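Local coordinates for TrwG component of type IV secretion system (Bartonella birtlesii, PDB 4JF8), which probably serves as a VirB8-like inner-membrane component of a type IV secretion system, of which this chain is the soluble domain, at residues V53-D62 and L97-V107; A72-Q80 and D156-T167. All coordinates share one frame; numbering follows the deposited sequence.

Interaction 1: residues V53-D62 and L97-V107. With EDO (1,2-ethanediol), chain C.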
loop_
_atom_site.group_PDB
_atom_site.type_symbol
_atom_site.label_atom_id
_atom_site.label_comp_id
_atom_site.label_asym_id
_atom_site.label_seq_id
_atom_site.Cartn_x
_atom_site.Cartn_y
_atom_site.Cartn_z
ATOM N N VAL A 53 -5.812 8.767 3.857
ATOM C CA VAL A 53 -5.451 10.138 3.562
ATOM C C VAL A 53 -4.328 10.183 2.532
ATOM O O VAL A 53 -4.363 10.983 1.595
ATOM C CB VAL A 53 -5.116 10.932 4.843
ATOM C CG1 VAL A 53 -4.548 12.300 4.482
ATOM C CG2 VAL A 53 -6.366 11.108 5.701
ATOM N N LEU A 54 -3.319 9.335 2.687
ATOM C CA LEU A 54 -2.214 9.348 1.731
ATOM C C LEU A 54 -2.717 8.989 0.342
ATOM O O LEU A 54 -2.305 9.598 -0.656
ATOM C CB LEU A 54 -1.102 8.384 2.149
ATOM C CG LEU A 54 -0.272 8.830 3.358
ATOM C CD1 LEU A 54 0.741 7.756 3.709
ATOM C CD2 LEU A 54 0.430 10.156 3.069
ATOM N N ASN A 55 -3.564 7.981 0.228
ATOM C CA ASN A 55 -3.994 7.548 -1.105
ATOM C C ASN A 55 -4.991 8.506 -1.737
ATOM O O ASN A 55 -4.995 8.651 -2.957
ATOM C CB ASN A 55 -4.519 6.116 -1.083
ATOM C CG ASN A 55 -3.405 5.113 -1.085
ATOM O OD1 ASN A 55 -2.905 4.739 -2.148
ATOM N ND2 ASN A 55 -3.011 4.648 0.076
ATOM N N ARG A 56 -5.788 9.182 -0.933
ATOM C CA ARG A 56 -6.817 10.075 -1.468
ATOM C C ARG A 56 -6.256 11.440 -1.844
ATOM O O ARG A 56 -6.643 12.016 -2.862
ATOM C CB ARG A 56 -7.967 10.229 -0.468
ATOM C CG ARG A 56 -9.044 11.170 -0.985
ATOM C CD ARG A 56 -10.351 11.048 -0.277
ATOM N NE ARG A 56 -11.301 12.082 -0.688
ATOM C CZ ARG A 56 -12.615 12.032 -0.511
ATOM N NH1 ARG A 56 -13.207 10.955 0.001
ATOM N NH2 ARG A 56 -13.365 13.065 -0.884
ATOM N N GLU A 57 -5.357 11.955 -1.016
ATOM C CA GLU A 57 -4.880 13.325 -1.190
ATOM C C GLU A 57 -3.636 13.423 -2.075
ATOM O O GLU A 57 -3.363 14.466 -2.651
ATOM C CB GLU A 57 -4.608 13.982 0.178
ATOM C CG GLU A 57 -5.832 14.118 1.075
ATOM C CD GLU A 57 -6.922 14.997 0.493
ATOM O OE1 GLU A 57 -6.620 15.923 -0.298
ATOM O OE2 GLU A 57 -8.094 14.759 0.839
ATOM N N THR A 58 -2.863 12.357 -2.178
ATOM C CA THR A 58 -1.694 12.359 -3.063
ATOM C C THR A 58 -2.111 12.451 -4.505
ATOM O O THR A 58 -3.063 11.766 -4.905
ATOM C CB THR A 58 -0.867 11.069 -2.883
ATOM O OG1 THR A 58 -0.295 11.048 -1.571
ATOM C CG2 THR A 58 0.236 10.955 -3.927
ATOM N N TYR A 59 -1.441 13.300 -5.279
ATOM C CA TYR A 59 -1.581 13.245 -6.731
ATOM C C TYR A 59 -0.226 12.935 -7.308
ATOM O O TYR A 59 0.703 13.731 -7.191
ATOM C CB TYR A 59 -2.139 14.552 -7.358
ATOM C CG TYR A 59 -2.322 14.334 -8.829
ATOM C CD1 TYR A 59 -3.463 13.747 -9.325
ATOM C CD2 TYR A 59 -1.304 14.656 -9.729
ATOM C CE1 TYR A 59 -3.614 13.489 -10.664
ATOM C CE2 TYR A 59 -1.439 14.393 -11.082
ATOM C CZ TYR A 59 -2.604 13.821 -11.542
ATOM O OH TYR A 59 -2.771 13.524 -12.885
ATOM N N ASP A 60 -0.103 11.784 -7.957
ATOM C CA ASP A 60 1.173 11.397 -8.551
ATOM C C ASP A 60 0.828 10.465 -9.685
ATOM O O ASP A 60 0.354 9.362 -9.446
ATOM C CB ASP A 60 2.064 10.729 -7.501
ATOM C CG ASP A 60 3.449 10.382 -8.014
ATOM O OD1 ASP A 60 3.678 10.364 -9.228
ATOM O OD2 ASP A 60 4.291 10.102 -7.121
ATOM N N TYR A 61 1.089 10.875 -10.914
ATOM C CA TYR A 61 0.789 10.088 -12.100
ATOM C C TYR A 61 1.398 8.692 -12.016
ATOM O O TYR A 61 0.826 7.725 -12.528
ATOM C CB TYR A 61 1.366 10.840 -13.294
ATOM C CG TYR A 61 0.968 10.366 -14.661
ATOM C CD1 TYR A 61 -0.270 10.701 -15.189
ATOM C CD2 TYR A 61 1.847 9.629 -15.448
ATOM C CE1 TYR A 61 -0.635 10.297 -16.456
ATOM C CE2 TYR A 61 1.492 9.219 -16.719
ATOM C CZ TYR A 61 0.251 9.554 -17.215
ATOM O OH TYR A 61 -0.125 9.150 -18.477
ATOM N N ASP A 62 2.562 8.602 -11.382
ATOM C CA ASP A 62 3.265 7.320 -11.234
ATOM C C ASP A 62 2.504 6.321 -10.378
ATOM O O ASP A 62 2.719 5.111 -10.537
ATOM C CB ASP A 62 4.660 7.501 -10.629
ATOM C CG ASP A 62 5.602 8.294 -11.523
ATOM O OD1 ASP A 62 5.318 8.449 -12.724
ATOM O OD2 ASP A 62 6.595 8.774 -10.958
ATOM N N LEU A 97 -3.798 18.146 -14.211
ATOM C CA LEU A 97 -2.414 17.975 -13.795
ATOM C C LEU A 97 -1.642 16.983 -14.649
ATOM O O LEU A 97 -0.427 17.102 -14.726
ATOM C CB LEU A 97 -2.335 17.563 -12.324
ATOM C CG LEU A 97 -2.983 18.538 -11.333
ATOM C CD1 LEU A 97 -2.779 18.027 -9.909
ATOM C CD2 LEU A 97 -2.434 19.954 -11.505
ATOM N N SER A 98 -2.319 16.011 -15.258
ATOM C CA SER A 98 -1.659 15.026 -16.101
ATOM C C SER A 98 -0.438 14.441 -15.373
ATOM O O SER A 98 -0.497 14.090 -14.197
ATOM C CB SER A 98 -1.294 15.691 -17.441
ATOM O OG SER A 98 -0.742 14.776 -18.368
ATOM N N ASN A 99 0.685 14.343 -16.068
ATOM C CA ASN A 99 1.924 13.942 -15.425
ATOM C C ASN A 99 2.828 15.148 -15.237
ATOM O O ASN A 99 4.045 14.993 -15.090
ATOM C CB ASN A 99 2.642 12.867 -16.237
ATOM C CG ASN A 99 3.115 13.359 -17.585
ATOM O OD1 ASN A 99 2.638 14.359 -18.105
ATOM N ND2 ASN A 99 4.061 12.626 -18.171
ATOM N N LYS A 100 2.239 16.341 -15.197
ATOM C CA LYS A 100 3.015 17.572 -15.146
ATOM C C LYS A 100 3.045 18.212 -13.770
ATOM O O LYS A 100 3.602 19.279 -13.589
ATOM C CB LYS A 100 2.459 18.549 -16.180
ATOM C CG LYS A 100 2.531 18.029 -17.629
ATOM C CD LYS A 100 3.949 17.623 -18.013
ATOM C CE LYS A 100 4.114 17.376 -19.515
ATOM N NZ LYS A 100 3.539 16.085 -19.978
ATOM N N ALA A 101 2.455 17.556 -12.777
ATOM C CA ALA A 101 2.572 18.012 -11.394
ATOM C C ALA A 101 2.290 16.866 -10.467
ATOM O O ALA A 101 1.544 15.946 -10.829
ATOM C CB ALA A 101 1.585 19.122 -11.112
ATOM N N ARG A 102 2.869 16.966 -9.275
ATOM C CA ARG A 102 2.583 16.056 -8.171
ATOM C C ARG A 102 2.061 16.903 -7.024
ATOM O O ARG A 102 2.486 18.047 -6.854
ATOM C CB ARG A 102 3.851 15.337 -7.696
ATOM C CG ARG A 102 4.320 14.196 -8.561
ATOM C CD ARG A 102 5.384 13.338 -7.884
ATOM N NE ARG A 102 5.912 12.339 -8.801
ATOM C CZ ARG A 102 6.911 12.586 -9.637
ATOM N NH1 ARG A 102 7.496 13.764 -9.597
ATOM N NH2 ARG A 102 7.345 11.649 -10.466
ATOM N N ILE A 103 1.167 16.330 -6.236
ATOM C CA ILE A 103 0.752 16.889 -4.949
ATOM C C ILE A 103 1.248 15.903 -3.912
ATOM O O ILE A 103 0.788 14.761 -3.863
ATOM C CB ILE A 103 -0.756 17.106 -4.835
ATOM C CG1 ILE A 103 -1.265 18.117 -5.867
ATOM C CG2 ILE A 103 -1.070 17.641 -3.427
ATOM C CD1 ILE A 103 -2.766 18.222 -5.938
ATOM N N THR A 104 2.207 16.348 -3.128
ATOM C CA THR A 104 2.847 15.510 -2.124
ATOM C C THR A 104 2.252 15.784 -0.757
ATOM O O THR A 104 2.009 16.935 -0.395
ATOM C CB THR A 104 4.357 15.702 -2.188
ATOM O OG1 THR A 104 4.762 15.473 -3.555
ATOM C CG2 THR A 104 5.057 14.707 -1.312
ATOM N N VAL A 105 2.001 14.706 -0.023
ATOM C CA VAL A 105 1.252 14.746 1.235
ATOM C C VAL A 105 2.158 14.298 2.365
ATOM O O VAL A 105 2.827 13.257 2.254
ATOM C CB VAL A 105 0.045 13.798 1.161
ATOM C CG1 VAL A 105 -0.689 13.745 2.500
ATOM C CG2 VAL A 105 -0.891 14.209 0.042
ATOM N N LYS A 106 2.138 15.039 3.468
ATOM C CA LYS A 106 2.822 14.663 4.718
ATOM C C LYS A 106 1.802 14.673 5.846
ATOM O O LYS A 106 1.242 15.722 6.192
ATOM C CB LYS A 106 3.932 15.654 5.070
ATOM N N VAL A 107 1.532 13.502 6.398
ATOM C CA VAL A 107 0.639 13.377 7.560
ATOM C C VAL A 107 1.432 13.716 8.811
ATOM O O VAL A 107 2.487 13.150 9.055
ATOM C CB VAL A 107 0.021 11.971 7.649
ATOM C CG1 VAL A 107 -0.747 11.817 8.952
ATOM C CG2 VAL A 107 -0.897 11.693 6.464
HETATM C C1 EDO C . -5.321 10.568 -5.882
HETATM O O1 EDO C . -6.153 11.682 -5.516
HETATM C C2 EDO C . -6.164 9.383 -6.262
HETATM O O2 EDO C . -6.746 8.906 -5.084
HETATM O O HOH W 1 2.168 12.028 -1.131
HETATM O O HOH W 2 2.256 13.399 -11.534
#

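Interaction 2: residues A72-Q80 and D156-T167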
loop_
_atom_site.group_PDB
_atom_site.type_symbol
_atom_site.label_atom_id
_atom_site.label_comp_id
_atom_site.label_asym_id
_atom_site.label_seq_id
_atom_site.Cartn_x
_atom_site.Cartn_y
_atom_site.Cartn_z
ATOM N N ALA A 72 -11.065 4.302 -3.526
ATOM C CA ALA A 72 -12.399 3.796 -3.834
ATOM C C ALA A 72 -12.758 2.580 -2.987
ATOM O O ALA A 72 -13.865 2.471 -2.457
ATOM C CB ALA A 72 -12.530 3.475 -5.310
ATOM N N LEU A 73 -11.796 1.663 -2.853
ATOM C CA LEU A 73 -12.050 0.436 -2.088
ATOM C C LEU A 73 -12.414 0.724 -0.645
ATOM O O LEU A 73 -13.261 0.061 -0.052
ATOM C CB LEU A 73 -10.806 -0.449 -2.159
ATOM C CG LEU A 73 -10.908 -1.806 -1.475
ATOM C CD1 LEU A 73 -11.887 -2.735 -2.184
ATOM C CD2 LEU A 73 -9.513 -2.401 -1.351
ATOM N N LEU A 74 -11.766 1.727 -0.067
ATOM C CA LEU A 74 -11.903 2.039 1.346
ATOM C C LEU A 74 -13.005 3.026 1.657
ATOM O O LEU A 74 -13.122 3.436 2.814
ATOM C CB LEU A 74 -10.552 2.541 1.885
ATOM C CG LEU A 74 -9.344 1.605 1.771
ATOM C CD1 LEU A 74 -8.172 2.263 2.460
ATOM C CD2 LEU A 74 -9.644 0.237 2.380
ATOM N N SER A 75 -13.818 3.367 0.661
ATOM C CA SER A 75 -14.906 4.342 0.814
ATOM C C SER A 75 -16.257 3.677 0.649
ATOM O O SER A 75 -16.430 2.834 -0.221
ATOM C CB SER A 75 -14.789 5.410 -0.267
ATOM O OG SER A 75 -13.548 6.130 -0.201
ATOM N N THR A 76 -17.237 4.081 1.446
ATOM C CA THR A 76 -18.611 3.670 1.176
ATOM C C THR A 76 -19.038 4.185 -0.179
ATOM O O THR A 76 -18.412 5.088 -0.743
ATOM C CB THR A 76 -19.603 4.241 2.194
ATOM O OG1 THR A 76 -19.568 5.677 2.087
ATOM C CG2 THR A 76 -19.323 3.754 3.637
ATOM N N ALA A 77 -20.129 3.643 -0.698
ATOM C CA ALA A 77 -20.644 4.080 -1.989
ATOM C C ALA A 77 -20.852 5.595 -2.060
ATOM O O ALA A 77 -20.487 6.241 -3.035
ATOM C CB ALA A 77 -21.940 3.333 -2.290
ATOM N N ALA A 78 -21.423 6.174 -1.017
ATOM C CA ALA A 78 -21.673 7.606 -1.008
ATOM C C ALA A 78 -20.373 8.423 -1.029
ATOM O O ALA A 78 -20.264 9.442 -1.708
ATOM C CB ALA A 78 -22.532 8.025 0.170
ATOM N N VAL A 79 -19.363 7.938 -0.298
ATOM C CA VAL A 79 -18.080 8.640 -0.274
ATOM C C VAL A 79 -17.341 8.436 -1.610
ATOM O O VAL A 79 -16.685 9.342 -2.118
ATOM C CB VAL A 79 -17.261 8.224 0.960
ATOM C CG1 VAL A 79 -15.858 8.793 0.929
ATOM C CG2 VAL A 79 -17.957 8.696 2.228
ATOM N N GLN A 80 -17.467 7.246 -2.187
ATOM C CA GLN A 80 -16.967 7.003 -3.545
ATOM C C GLN A 80 -17.484 8.041 -4.512
ATOM O O GLN A 80 -16.709 8.606 -5.294
ATOM C CB GLN A 80 -17.404 5.623 -4.042
ATOM C CG GLN A 80 -16.656 4.458 -3.441
ATOM C CD GLN A 80 -17.184 3.131 -3.916
ATOM O OE1 GLN A 80 -18.277 3.031 -4.483
ATOM N NE2 GLN A 80 -16.423 2.087 -3.662
ATOM N N ASP A 156 -11.229 -8.087 -3.168
ATOM C CA ASP A 156 -11.382 -6.972 -2.230
ATOM C C ASP A 156 -10.894 -7.353 -0.826
ATOM O O ASP A 156 -10.251 -6.545 -0.144
ATOM C CB ASP A 156 -12.850 -6.575 -2.131
ATOM C CG ASP A 156 -13.378 -5.910 -3.391
ATOM O OD1 ASP A 156 -12.617 -5.582 -4.309
ATOM O OD2 ASP A 156 -14.612 -5.711 -3.429
ATOM N N ARG A 157 -11.183 -8.581 -0.421
ATOM C CA ARG A 157 -10.824 -9.047 0.905
ATOM C C ARG A 157 -9.305 -9.055 1.105
ATOM O O ARG A 157 -8.803 -8.775 2.198
ATOM C CB ARG A 157 -11.400 -10.434 1.081
ATOM C CG ARG A 157 -11.284 -10.996 2.466
ATOM C CD ARG A 157 -12.252 -12.152 2.647
ATOM N NE ARG A 157 -12.092 -13.251 1.700
ATOM C CZ ARG A 157 -12.985 -13.623 0.778
ATOM N NH1 ARG A 157 -14.104 -12.947 0.571
ATOM N NH2 ARG A 157 -12.730 -14.687 0.019
ATOM N N LEU A 158 -8.554 -9.313 0.034
ATOM C CA LEU A 158 -7.093 -9.323 0.103
ATOM C C LEU A 158 -6.513 -7.941 0.338
ATOM O O LEU A 158 -5.380 -7.830 0.812
ATOM C CB LEU A 158 -6.494 -9.884 -1.181
ATOM C CG LEU A 158 -6.371 -11.384 -1.310
ATOM C CD1 LEU A 158 -5.808 -11.717 -2.681
ATOM C CD2 LEU A 158 -5.461 -11.933 -0.211
ATOM N N LEU A 159 -7.242 -6.886 -0.019
ATOM C CA LEU A 159 -6.761 -5.518 0.149
ATOM C C LEU A 159 -7.490 -4.748 1.236
ATOM O O LEU A 159 -7.089 -3.656 1.599
ATOM C CB LEU A 159 -6.846 -4.749 -1.184
ATOM C CG LEU A 159 -5.927 -5.276 -2.284
ATOM C CD1 LEU A 159 -6.247 -4.623 -3.632
ATOM C CD2 LEU A 159 -4.492 -5.063 -1.879
ATOM N N ASN A 160 -8.586 -5.313 1.754
ATOM C CA ASN A 160 -9.336 -4.647 2.822
ATOM C C ASN A 160 -9.902 -5.688 3.787
ATOM O O ASN A 160 -11.108 -5.894 3.857
ATOM C CB ASN A 160 -10.444 -3.776 2.238
ATOM C CG ASN A 160 -11.139 -2.929 3.287
ATOM O OD1 ASN A 160 -10.649 -2.757 4.396
ATOM N ND2 ASN A 160 -12.262 -2.370 2.927
ATOM N N PRO A 161 -9.022 -6.360 4.531
ATOM C CA PRO A 161 -9.388 -7.586 5.264
ATOM C C PRO A 161 -10.486 -7.391 6.305
ATOM O O PRO A 161 -11.255 -8.315 6.528
ATOM C CB PRO A 161 -8.064 -8.013 5.921
ATOM C CG PRO A 161 -7.221 -6.764 5.931
ATOM C CD PRO A 161 -7.587 -6.085 4.646
ATOM N N LEU A 162 -10.533 -6.220 6.940
ATOM C CA LEU A 162 -11.467 -5.926 8.011
ATOM C C LEU A 162 -12.697 -5.192 7.548
ATOM O O LEU A 162 -13.588 -4.905 8.356
ATOM C CB LEU A 162 -10.762 -5.121 9.094
ATOM C CG LEU A 162 -9.453 -5.686 9.642
ATOM C CD1 LEU A 162 -8.895 -4.736 10.682
ATOM C CD2 LEU A 162 -9.646 -7.070 10.212
ATOM N N GLY A 163 -12.753 -4.836 6.274
ATOM C CA GLY A 163 -13.853 -4.023 5.782
ATOM C C GLY A 163 -13.826 -2.615 6.314
ATOM O O GLY A 163 -14.875 -2.046 6.621
ATOM N N PHE A 164 -12.636 -2.033 6.431
ATOM C CA PHE A 164 -12.545 -0.614 6.741
ATOM C C PHE A 164 -13.287 0.191 5.686
ATOM O O PHE A 164 -13.098 -0.017 4.502
ATOM C CB PHE A 164 -11.072 -0.192 6.772
ATOM C CG PHE A 164 -10.855 1.288 7.015
ATOM C CD1 PHE A 164 -10.943 1.822 8.294
ATOM C CD2 PHE A 164 -10.527 2.133 5.975
ATOM C CE1 PHE A 164 -10.721 3.173 8.529
ATOM C CE2 PHE A 164 -10.314 3.469 6.213
ATOM C CZ PHE A 164 -10.397 3.977 7.486
ATOM N N GLN A 165 -14.123 1.114 6.138
ATOM C CA GLN A 165 -14.914 1.970 5.264
ATOM C C GLN A 165 -14.973 3.369 5.831
ATOM O O GLN A 165 -15.393 3.566 6.987
ATOM C CB GLN A 165 -16.340 1.451 5.085
ATOM C CG GLN A 165 -16.449 0.139 4.345
ATOM C CD GLN A 165 -16.196 0.288 2.865
ATOM O OE1 GLN A 165 -15.033 0.307 2.386
ATOM N NE2 GLN A 165 -17.257 0.408 2.127
ATOM N N VAL A 166 -14.555 4.332 5.017
ATOM C CA VAL A 166 -14.750 5.742 5.333
ATOM C C VAL A 166 -16.190 6.076 4.974
ATOM O O VAL A 166 -16.614 5.916 3.811
ATOM C CB VAL A 166 -13.744 6.615 4.597
ATOM C CG1 VAL A 166 -14.113 8.097 4.692
ATOM C CG2 VAL A 166 -12.348 6.363 5.129
ATOM N N THR A 167 -16.936 6.554 5.981
ATOM C CA THR A 167 -18.363 6.854 5.841
ATOM C C THR A 167 -18.622 8.338 5.638
ATOM O O THR A 167 -19.699 8.719 5.181
ATOM C CB THR A 167 -19.138 6.387 7.082
ATOM O OG1 THR A 167 -18.597 7.059 8.232
ATOM C CG2 THR A 167 -19.027 4.870 7.235
HETATM O O HOH W 3 -13.945 -2.654 0.566
#

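Interaction 1: residues V53-D62 and L97-V107
Asp60 OD1 is gripped from two directions: Asp62 N donates to it at 3.0 Å, closing an Asx turn, and across the contact Arg102 NE makes a weak bond to Asp60 OD1 at 3.0 Å. In the conformer described, Arg102 turns its guanidinium edge to both carboxylates, NH2 reaching Asp62 OD2 at 3.0 Å, and both pairs are salt bridges. Tyr59 OH gives its proton to the backbone carbonyl of Ser98, with Tyr59 OH 2.7 Å from Ser98 O and tilted 16° from the carbonyl plane. With CG anti to the backbone N (chi1 -176°), the phenol ring runs back along the 97-107 segment; Leu97 CD1 lies over one face, 4.0 Å from the centroid, a CH-pi contact, while Ser98 O and Ala101 O sit at the ring edge in its plane. The linker after helix 42-57 touches strand 101-112 in a single antiparallel hydrogen-bonded pair, Tyr59 N to Ile103 O (3.0 Å) and Ile103 N to Tyr59 O (2.8 Å). This strand is an outermost one of the VirB8 sheet within the chain and pairs on its other side with strand 117-128. Nearer the helix, Leu54 CD2 packs on Val105 CG1 at 3.8 Å. A water bridges Thr58 OG1 and Val105 N.

Interaction 2: residues A72-Q80 and D156-T167
A helix-to-helix connection, running from helix 64-73 to helix 77-85, is pinned here against strand 164-173, an outermost strand of the antiparallel sheet within the chain. Two backbone bonds define the register around Ser75 and Val166: Val166 N donates to Leu74 O at 2.8 Å, nearly straight at 170°, and Thr76 N donates to Val166 O at 3.1 Å. Ser75, between them, turns its side chain away from the strand, and its OG bonds to Tyr52 of helix 42-57. Thr76 is the N-cap of helix 77-85: its OG1, held between the backbone N and the carbonyl carbon (chi1 62°), accepts from Val79 N at 3.3 Å and also makes a weak bond to Val166 O, so one carbonyl links strand and cap. Val79 CG2 lies against the carbonyl oxygens of Val166 and Thr167. On the other flank Leu73 splits its branches: CD1 lies against the Asp156 carboxylate, and CD2 meets Leu159 CB at 3.6 Å. Leu74 CD2 is 3.6 Å from Asn160 CG, and Leu74 CB sits at the edge of the Phe164 ring. Asn160 ND2 donates to Phe164 O at 3.0 Å, and a water joins Asn160 ND2 to Leu73 O. Asn160 to Gly163 forms a type I beta turn, leading from helix 154-159 into the last strand of a VirB8 domain of helices packed on an antiparallel sheet, consistent with the NTF2-like fold.

Interactions 1 and 2 lie on opposite sides of the chain's centre, their centres about 20 Å apart, and involve the two outermost strands of one antiparallel sheet, 101-112 and 164-173. Their segments alternate along the sequence, and helices 42-57 and 64-73, whose C-terminal ends lie in 53-62 and 72-80, are consecutive. Direct touching is by packing, Arg56 NH1 lying 3.5 Å from Val79 CG1. Further ties run through helix 42-57: Arg56 NH1 bonds to Tyr52 OH, which also bonds to Ser75 OG, while Glu57 OE2 reaches Tyr169 OH on strand 164-173. The ethanediol, probably from the crystallisation liquor, belongs to interaction 1, where it bonds to the carbonyls of Asn55 and Arg56.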